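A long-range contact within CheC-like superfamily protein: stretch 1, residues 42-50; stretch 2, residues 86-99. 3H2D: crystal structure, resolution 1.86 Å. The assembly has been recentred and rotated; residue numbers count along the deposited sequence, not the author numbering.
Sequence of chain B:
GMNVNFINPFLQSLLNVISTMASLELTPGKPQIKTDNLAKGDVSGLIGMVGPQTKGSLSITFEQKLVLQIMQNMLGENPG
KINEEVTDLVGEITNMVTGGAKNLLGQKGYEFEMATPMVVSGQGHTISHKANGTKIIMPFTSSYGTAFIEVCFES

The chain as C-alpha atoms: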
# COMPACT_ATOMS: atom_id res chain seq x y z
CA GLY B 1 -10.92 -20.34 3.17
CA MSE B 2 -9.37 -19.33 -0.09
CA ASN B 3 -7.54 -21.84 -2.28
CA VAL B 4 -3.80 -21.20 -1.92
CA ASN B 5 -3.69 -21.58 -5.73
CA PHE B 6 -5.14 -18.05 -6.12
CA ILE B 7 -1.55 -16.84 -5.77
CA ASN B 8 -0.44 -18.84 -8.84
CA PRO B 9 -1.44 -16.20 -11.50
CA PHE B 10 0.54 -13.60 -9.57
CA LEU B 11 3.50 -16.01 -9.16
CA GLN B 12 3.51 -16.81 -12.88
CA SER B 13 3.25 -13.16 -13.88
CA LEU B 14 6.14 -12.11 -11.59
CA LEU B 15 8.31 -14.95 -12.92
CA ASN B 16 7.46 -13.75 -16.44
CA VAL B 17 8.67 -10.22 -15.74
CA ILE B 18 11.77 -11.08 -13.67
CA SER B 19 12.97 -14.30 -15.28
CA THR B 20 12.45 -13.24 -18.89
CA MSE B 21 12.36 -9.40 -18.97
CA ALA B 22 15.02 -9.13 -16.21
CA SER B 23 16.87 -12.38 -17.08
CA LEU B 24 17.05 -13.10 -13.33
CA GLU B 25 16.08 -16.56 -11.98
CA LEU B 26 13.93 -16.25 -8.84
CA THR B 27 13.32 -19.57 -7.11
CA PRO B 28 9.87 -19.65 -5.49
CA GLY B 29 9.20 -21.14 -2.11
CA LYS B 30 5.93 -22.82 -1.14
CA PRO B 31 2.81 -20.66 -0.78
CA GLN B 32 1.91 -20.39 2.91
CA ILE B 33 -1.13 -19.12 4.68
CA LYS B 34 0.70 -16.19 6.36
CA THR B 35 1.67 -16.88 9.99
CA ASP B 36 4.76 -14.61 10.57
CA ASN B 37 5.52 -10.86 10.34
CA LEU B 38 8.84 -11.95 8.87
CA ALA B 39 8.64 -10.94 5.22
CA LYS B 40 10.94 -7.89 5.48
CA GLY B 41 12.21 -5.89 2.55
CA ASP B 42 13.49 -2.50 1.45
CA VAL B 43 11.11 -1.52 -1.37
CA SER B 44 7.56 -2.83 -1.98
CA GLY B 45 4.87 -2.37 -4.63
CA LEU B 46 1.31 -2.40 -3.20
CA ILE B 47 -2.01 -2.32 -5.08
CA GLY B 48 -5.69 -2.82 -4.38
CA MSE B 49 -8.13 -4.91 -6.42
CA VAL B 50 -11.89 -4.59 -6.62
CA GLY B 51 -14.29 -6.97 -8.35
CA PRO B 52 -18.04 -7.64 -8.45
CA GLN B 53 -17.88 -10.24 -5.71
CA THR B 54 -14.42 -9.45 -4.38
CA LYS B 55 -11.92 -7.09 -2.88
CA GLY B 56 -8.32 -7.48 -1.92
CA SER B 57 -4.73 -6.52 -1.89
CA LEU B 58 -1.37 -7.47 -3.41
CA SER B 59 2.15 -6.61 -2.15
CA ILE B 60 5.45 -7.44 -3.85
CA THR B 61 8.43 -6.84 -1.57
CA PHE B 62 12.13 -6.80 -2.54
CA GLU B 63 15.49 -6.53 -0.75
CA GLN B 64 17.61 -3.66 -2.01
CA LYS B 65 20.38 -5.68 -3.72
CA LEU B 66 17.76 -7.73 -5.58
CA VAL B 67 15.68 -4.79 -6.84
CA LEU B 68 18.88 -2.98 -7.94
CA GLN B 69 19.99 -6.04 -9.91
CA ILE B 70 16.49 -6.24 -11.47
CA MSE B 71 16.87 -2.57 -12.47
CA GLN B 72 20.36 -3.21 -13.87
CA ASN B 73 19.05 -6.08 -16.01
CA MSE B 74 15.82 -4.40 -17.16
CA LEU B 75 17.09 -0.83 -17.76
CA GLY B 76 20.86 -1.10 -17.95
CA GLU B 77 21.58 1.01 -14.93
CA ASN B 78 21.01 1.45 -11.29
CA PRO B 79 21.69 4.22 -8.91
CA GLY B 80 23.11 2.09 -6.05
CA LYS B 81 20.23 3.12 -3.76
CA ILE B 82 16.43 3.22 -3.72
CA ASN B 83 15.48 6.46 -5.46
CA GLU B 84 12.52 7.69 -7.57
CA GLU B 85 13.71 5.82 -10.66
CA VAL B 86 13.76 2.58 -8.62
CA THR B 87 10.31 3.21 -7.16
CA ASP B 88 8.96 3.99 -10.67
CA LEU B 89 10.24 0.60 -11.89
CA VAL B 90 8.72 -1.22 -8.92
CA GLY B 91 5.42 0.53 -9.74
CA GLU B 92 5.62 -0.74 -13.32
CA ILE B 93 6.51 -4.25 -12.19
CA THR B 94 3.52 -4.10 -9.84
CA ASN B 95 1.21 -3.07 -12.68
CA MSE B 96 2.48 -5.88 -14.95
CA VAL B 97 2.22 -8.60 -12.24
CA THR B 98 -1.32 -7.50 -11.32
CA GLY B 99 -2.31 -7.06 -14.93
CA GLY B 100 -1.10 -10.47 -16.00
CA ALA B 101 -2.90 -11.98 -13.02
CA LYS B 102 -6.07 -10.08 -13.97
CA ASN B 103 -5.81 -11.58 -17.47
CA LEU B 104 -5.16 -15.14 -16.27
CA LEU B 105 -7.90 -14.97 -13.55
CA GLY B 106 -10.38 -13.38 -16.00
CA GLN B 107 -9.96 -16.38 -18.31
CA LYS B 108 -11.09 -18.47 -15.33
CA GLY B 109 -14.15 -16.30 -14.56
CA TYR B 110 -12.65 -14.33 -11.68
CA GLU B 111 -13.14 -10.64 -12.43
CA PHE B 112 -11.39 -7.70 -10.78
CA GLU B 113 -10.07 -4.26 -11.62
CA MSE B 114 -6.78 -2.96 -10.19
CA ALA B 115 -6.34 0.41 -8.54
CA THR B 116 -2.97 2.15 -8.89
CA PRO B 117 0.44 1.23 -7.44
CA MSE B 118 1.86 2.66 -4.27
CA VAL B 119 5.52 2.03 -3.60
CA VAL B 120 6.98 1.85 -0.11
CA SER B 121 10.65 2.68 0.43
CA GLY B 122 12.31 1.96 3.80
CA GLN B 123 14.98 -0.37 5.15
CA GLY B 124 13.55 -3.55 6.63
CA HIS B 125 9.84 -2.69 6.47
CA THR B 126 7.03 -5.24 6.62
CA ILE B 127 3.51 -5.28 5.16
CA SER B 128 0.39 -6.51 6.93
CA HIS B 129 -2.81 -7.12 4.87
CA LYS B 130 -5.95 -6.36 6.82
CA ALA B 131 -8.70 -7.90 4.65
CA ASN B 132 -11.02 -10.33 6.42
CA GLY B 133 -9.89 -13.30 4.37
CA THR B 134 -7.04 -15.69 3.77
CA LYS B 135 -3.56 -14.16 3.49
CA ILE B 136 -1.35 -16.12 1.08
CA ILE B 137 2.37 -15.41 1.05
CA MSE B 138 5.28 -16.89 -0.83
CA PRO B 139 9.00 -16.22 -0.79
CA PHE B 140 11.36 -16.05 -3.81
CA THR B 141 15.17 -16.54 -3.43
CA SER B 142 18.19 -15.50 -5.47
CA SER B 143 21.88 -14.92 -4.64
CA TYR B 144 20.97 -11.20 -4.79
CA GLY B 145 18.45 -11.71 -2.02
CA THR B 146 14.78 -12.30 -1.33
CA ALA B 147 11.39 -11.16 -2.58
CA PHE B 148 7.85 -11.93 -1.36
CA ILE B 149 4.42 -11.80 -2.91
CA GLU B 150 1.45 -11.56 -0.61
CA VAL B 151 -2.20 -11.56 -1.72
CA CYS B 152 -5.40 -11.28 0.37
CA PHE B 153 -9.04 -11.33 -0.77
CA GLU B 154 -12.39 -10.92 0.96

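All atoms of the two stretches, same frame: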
# COMPACT_ATOMS: atom_id res chain seq x y z
N ASP B 42 12.98 -3.88 1.52
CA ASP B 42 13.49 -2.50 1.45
C ASP B 42 12.67 -1.62 0.49
O ASP B 42 12.63 -0.39 0.61
CB ASP B 42 14.95 -2.56 1.02
CG ASP B 42 15.78 -3.37 1.98
OD1 ASP B 42 15.58 -3.20 3.23
OD2 ASP B 42 16.61 -4.17 1.50
N VAL B 43 12.04 -2.24 -0.47
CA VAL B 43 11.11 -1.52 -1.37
C VAL B 43 9.96 -2.47 -1.69
O VAL B 43 10.21 -3.66 -1.93
CB VAL B 43 11.83 -0.98 -2.64
CG1 VAL B 43 12.35 -2.11 -3.58
CG2 VAL B 43 10.91 0.00 -3.38
N SER B 44 8.72 -1.96 -1.71
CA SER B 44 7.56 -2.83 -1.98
C SER B 44 6.58 -2.11 -2.88
O SER B 44 6.39 -0.91 -2.71
CB SER B 44 6.85 -3.21 -0.67
OG SER B 44 7.64 -4.06 0.13
N GLY B 45 5.98 -2.85 -3.81
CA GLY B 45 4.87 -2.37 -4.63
C GLY B 45 3.56 -2.95 -4.07
O GLY B 45 3.45 -4.15 -3.88
N LEU B 46 2.60 -2.06 -3.79
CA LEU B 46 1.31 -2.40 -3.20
C LEU B 46 0.18 -1.89 -4.11
O LEU B 46 0.27 -0.80 -4.67
CB LEU B 46 1.14 -1.74 -1.84
CG LEU B 46 1.84 -2.37 -0.63
CD1 LEU B 46 3.31 -2.32 -0.81
CD2 LEU B 46 1.40 -1.60 0.65
N ILE B 47 -0.88 -2.68 -4.25
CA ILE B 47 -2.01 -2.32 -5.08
C ILE B 47 -3.27 -3.00 -4.59
O ILE B 47 -3.25 -4.14 -4.16
CB ILE B 47 -1.73 -2.66 -6.58
CG1 ILE B 47 -2.70 -1.93 -7.54
CG2 ILE B 47 -1.61 -4.22 -6.83
CD1 ILE B 47 -2.15 -1.79 -8.97
N GLY B 48 -4.36 -2.27 -4.68
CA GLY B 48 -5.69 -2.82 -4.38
C GLY B 48 -6.37 -3.36 -5.62
O GLY B 48 -6.07 -2.94 -6.75
N MSE B 49 -7.32 -4.28 -5.38
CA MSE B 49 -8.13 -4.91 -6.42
C MSE B 49 -9.58 -4.93 -5.99
O MSE B 49 -9.86 -5.18 -4.83
CB MSE B 49 -7.67 -6.34 -6.65
CG MSE B 49 -6.29 -6.41 -7.28
SE MSE B 49 -5.57 -8.22 -7.22
CE MSE B 49 -5.12 -8.27 -5.31
N VAL B 50 -10.47 -4.63 -6.92
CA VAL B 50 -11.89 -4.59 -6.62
C VAL B 50 -12.62 -5.30 -7.75
O VAL B 50 -12.41 -4.98 -8.93
CB VAL B 50 -12.41 -3.16 -6.45
CG1 VAL B 50 -13.87 -3.15 -6.21
CG2 VAL B 50 -11.72 -2.45 -5.26
N VAL B 86 13.98 3.97 -9.12
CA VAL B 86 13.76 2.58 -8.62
C VAL B 86 12.30 2.39 -8.26
O VAL B 86 11.70 1.41 -8.66
CB VAL B 86 14.70 2.18 -7.46
CG1 VAL B 86 14.34 0.73 -6.91
CG2 VAL B 86 16.17 2.24 -7.89
N THR B 87 11.72 3.33 -7.53
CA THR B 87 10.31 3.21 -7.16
C THR B 87 9.38 3.23 -8.40
O THR B 87 8.41 2.49 -8.43
CB THR B 87 9.87 4.22 -6.09
OG1 THR B 87 9.78 5.55 -6.65
CG2 THR B 87 10.82 4.13 -4.83
N ASP B 88 9.69 4.04 -9.41
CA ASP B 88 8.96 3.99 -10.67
C ASP B 88 9.00 2.58 -11.29
O ASP B 88 7.97 2.06 -11.69
CB ASP B 88 9.56 4.97 -11.68
CG ASP B 88 9.23 6.39 -11.38
OD1 ASP B 88 8.38 6.71 -10.52
OD2 ASP B 88 9.83 7.22 -12.07
N LEU B 89 10.16 1.94 -11.32
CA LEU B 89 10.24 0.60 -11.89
C LEU B 89 9.42 -0.41 -11.08
O LEU B 89 8.76 -1.25 -11.65
CB LEU B 89 11.70 0.11 -11.98
CG LEU B 89 11.89 -1.30 -12.61
CD1 LEU B 89 11.40 -1.34 -14.07
CD2 LEU B 89 13.35 -1.69 -12.56
N VAL B 90 9.51 -0.34 -9.76
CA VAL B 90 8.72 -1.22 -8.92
C VAL B 90 7.22 -1.02 -9.18
O VAL B 90 6.45 -1.99 -9.20
CB VAL B 90 9.10 -1.04 -7.43
CG1 VAL B 90 8.10 -1.78 -6.50
CG2 VAL B 90 10.57 -1.53 -7.22
N GLY B 91 6.80 0.22 -9.38
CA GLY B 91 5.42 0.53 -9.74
C GLY B 91 5.03 -0.15 -11.03
O GLY B 91 3.95 -0.75 -11.11
N GLU B 92 5.90 -0.09 -12.03
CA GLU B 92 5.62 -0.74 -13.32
C GLU B 92 5.62 -2.25 -13.22
O GLU B 92 4.76 -2.89 -13.79
CB GLU B 92 6.59 -0.29 -14.42
CG GLU B 92 6.35 1.14 -14.89
CD GLU B 92 4.90 1.34 -15.39
OE1 GLU B 92 4.36 0.44 -16.07
OE2 GLU B 92 4.26 2.37 -15.05
N ILE B 93 6.53 -2.81 -12.45
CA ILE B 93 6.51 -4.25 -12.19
C ILE B 93 5.20 -4.63 -11.52
O ILE B 93 4.55 -5.64 -11.89
CB ILE B 93 7.72 -4.72 -11.30
CG1 ILE B 93 9.02 -4.56 -12.10
CG2 ILE B 93 7.52 -6.16 -10.83
CD1 ILE B 93 10.27 -4.83 -11.28
N THR B 94 4.78 -3.83 -10.54
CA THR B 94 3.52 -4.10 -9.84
C THR B 94 2.32 -4.11 -10.81
O THR B 94 1.44 -5.02 -10.74
CB THR B 94 3.28 -3.07 -8.72
OG1 THR B 94 4.36 -3.13 -7.80
CG2 THR B 94 2.00 -3.35 -7.98
N ASN B 95 2.28 -3.12 -11.70
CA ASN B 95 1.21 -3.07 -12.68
C ASN B 95 1.23 -4.29 -13.61
O ASN B 95 0.17 -4.83 -13.94
CB ASN B 95 1.30 -1.84 -13.57
CG ASN B 95 0.59 -0.66 -13.02
OD1 ASN B 95 -0.41 -0.78 -12.30
ND2 ASN B 95 1.12 0.55 -13.37
N MSE B 96 2.42 -4.73 -14.04
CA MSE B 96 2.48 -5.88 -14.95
C MSE B 96 2.16 -7.21 -14.27
O MSE B 96 1.53 -8.06 -14.89
CB MSE B 96 3.86 -5.97 -15.65
CG MSE B 96 4.14 -4.81 -16.50
SE MSE B 96 5.83 -5.14 -17.48
CE MSE B 96 7.04 -4.69 -16.08
N VAL B 97 2.58 -7.40 -13.01
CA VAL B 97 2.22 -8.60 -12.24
C VAL B 97 0.69 -8.70 -12.04
O VAL B 97 0.05 -9.75 -12.29
CB VAL B 97 2.97 -8.62 -10.89
CG1 VAL B 97 2.44 -9.77 -9.94
CG2 VAL B 97 4.47 -8.76 -11.16
N THR B 98 0.11 -7.59 -11.61
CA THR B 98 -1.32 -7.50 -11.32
C THR B 98 -2.12 -7.60 -12.58
O THR B 98 -3.14 -8.28 -12.61
CB THR B 98 -1.66 -6.17 -10.63
OG1 THR B 98 -0.74 -5.99 -9.54
CG2 THR B 98 -3.14 -6.19 -10.05
N GLY B 99 -1.66 -6.94 -13.63
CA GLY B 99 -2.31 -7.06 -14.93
C GLY B 99 -2.30 -8.42 -15.56
O GLY B 99 -3.33 -8.86 -16.13

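Strand 43-50 packs against helix 86-99 entirely through van der Waals contact; no hydrogen bond passes between them. The two axes approach to 7.8 Å, with their N-to-C directions 42° apart, and the contact buries 411 Å² summed over both sides. The alternation of the strand sets which side chains face the helix: the CA-to-CB bonds of Val-43, Ile-47 and Met-49 point toward the helix, whereas those of Ser-44 and Leu-46 point away. On the helix, Val-86, Val-90, Thr-94 and Thr-98 point toward the strand, a spacing of four residues that keeps them along one side of the helix.

Apolar packing is clearest at Val-43. Val-43 CG1 lies 4.1 Å from Val-90 CG2, and its other methyl, CG2, is 4.4 Å from Thr-87 CG2. The second branch of Val-90 reaches the backbone beyond, with its CG1 3.6 Å from Gly-45 N.

The closest backbone approach involves Gly-45, whose CA is 5.7 Å from the CA of Thr-94. The absence of a side chain makes this possible. Gly-45 CA sits 3.3 Å from Thr-94 OG1, and a CB in ideal position on Gly-45 would point toward the helix and fall 1.9 Å from that same OG1, a clear clash; it would also lie a tight 3.2 Å from Val-90 CG1.

Farther along, the strand meets threonine side chains. Ile-47 fits between successive turns of the helix: its CG2 is 3.9 Å from Thr-94 CG2 and 3.4 Å from Thr-98 OG1. At the end of its other branch, Ile-47 CD1 lies 3.9 Å from Asn-95 OD1; the CA-to-CB bond of Asn-95 points away from the strand, but the end of its side chain comes nearer. The selenomethionine Met-49 adds a looser contact, its CG 4.2 Å from Thr-98 CG2.

The hydroxyls of Thr-94 and Thr-98 are satisfied within the helix itself. Thr-94 OG1 donates to Val-90 O at 2.8 Å, and Thr-98 OG1 donates to Thr-94 O at 2.7 Å. These carbonyls also accept the ordinary helical bonds from Thr-94 N to Val-90 O (2.8 Å) and from Thr-98 N to Thr-94 O (3.0 Å), so each threonine directs its amide and its hydroxyl to one oxygen a turn earlier. Both residues have chi1 in the m rotamer; each hydroxyl bonds to the carbonyl one turn back and still packs against the strand, as does the CG2 methyl. Hydroxyl-bearing residues can therefore line a buried surface without needing a polar partner on the strand.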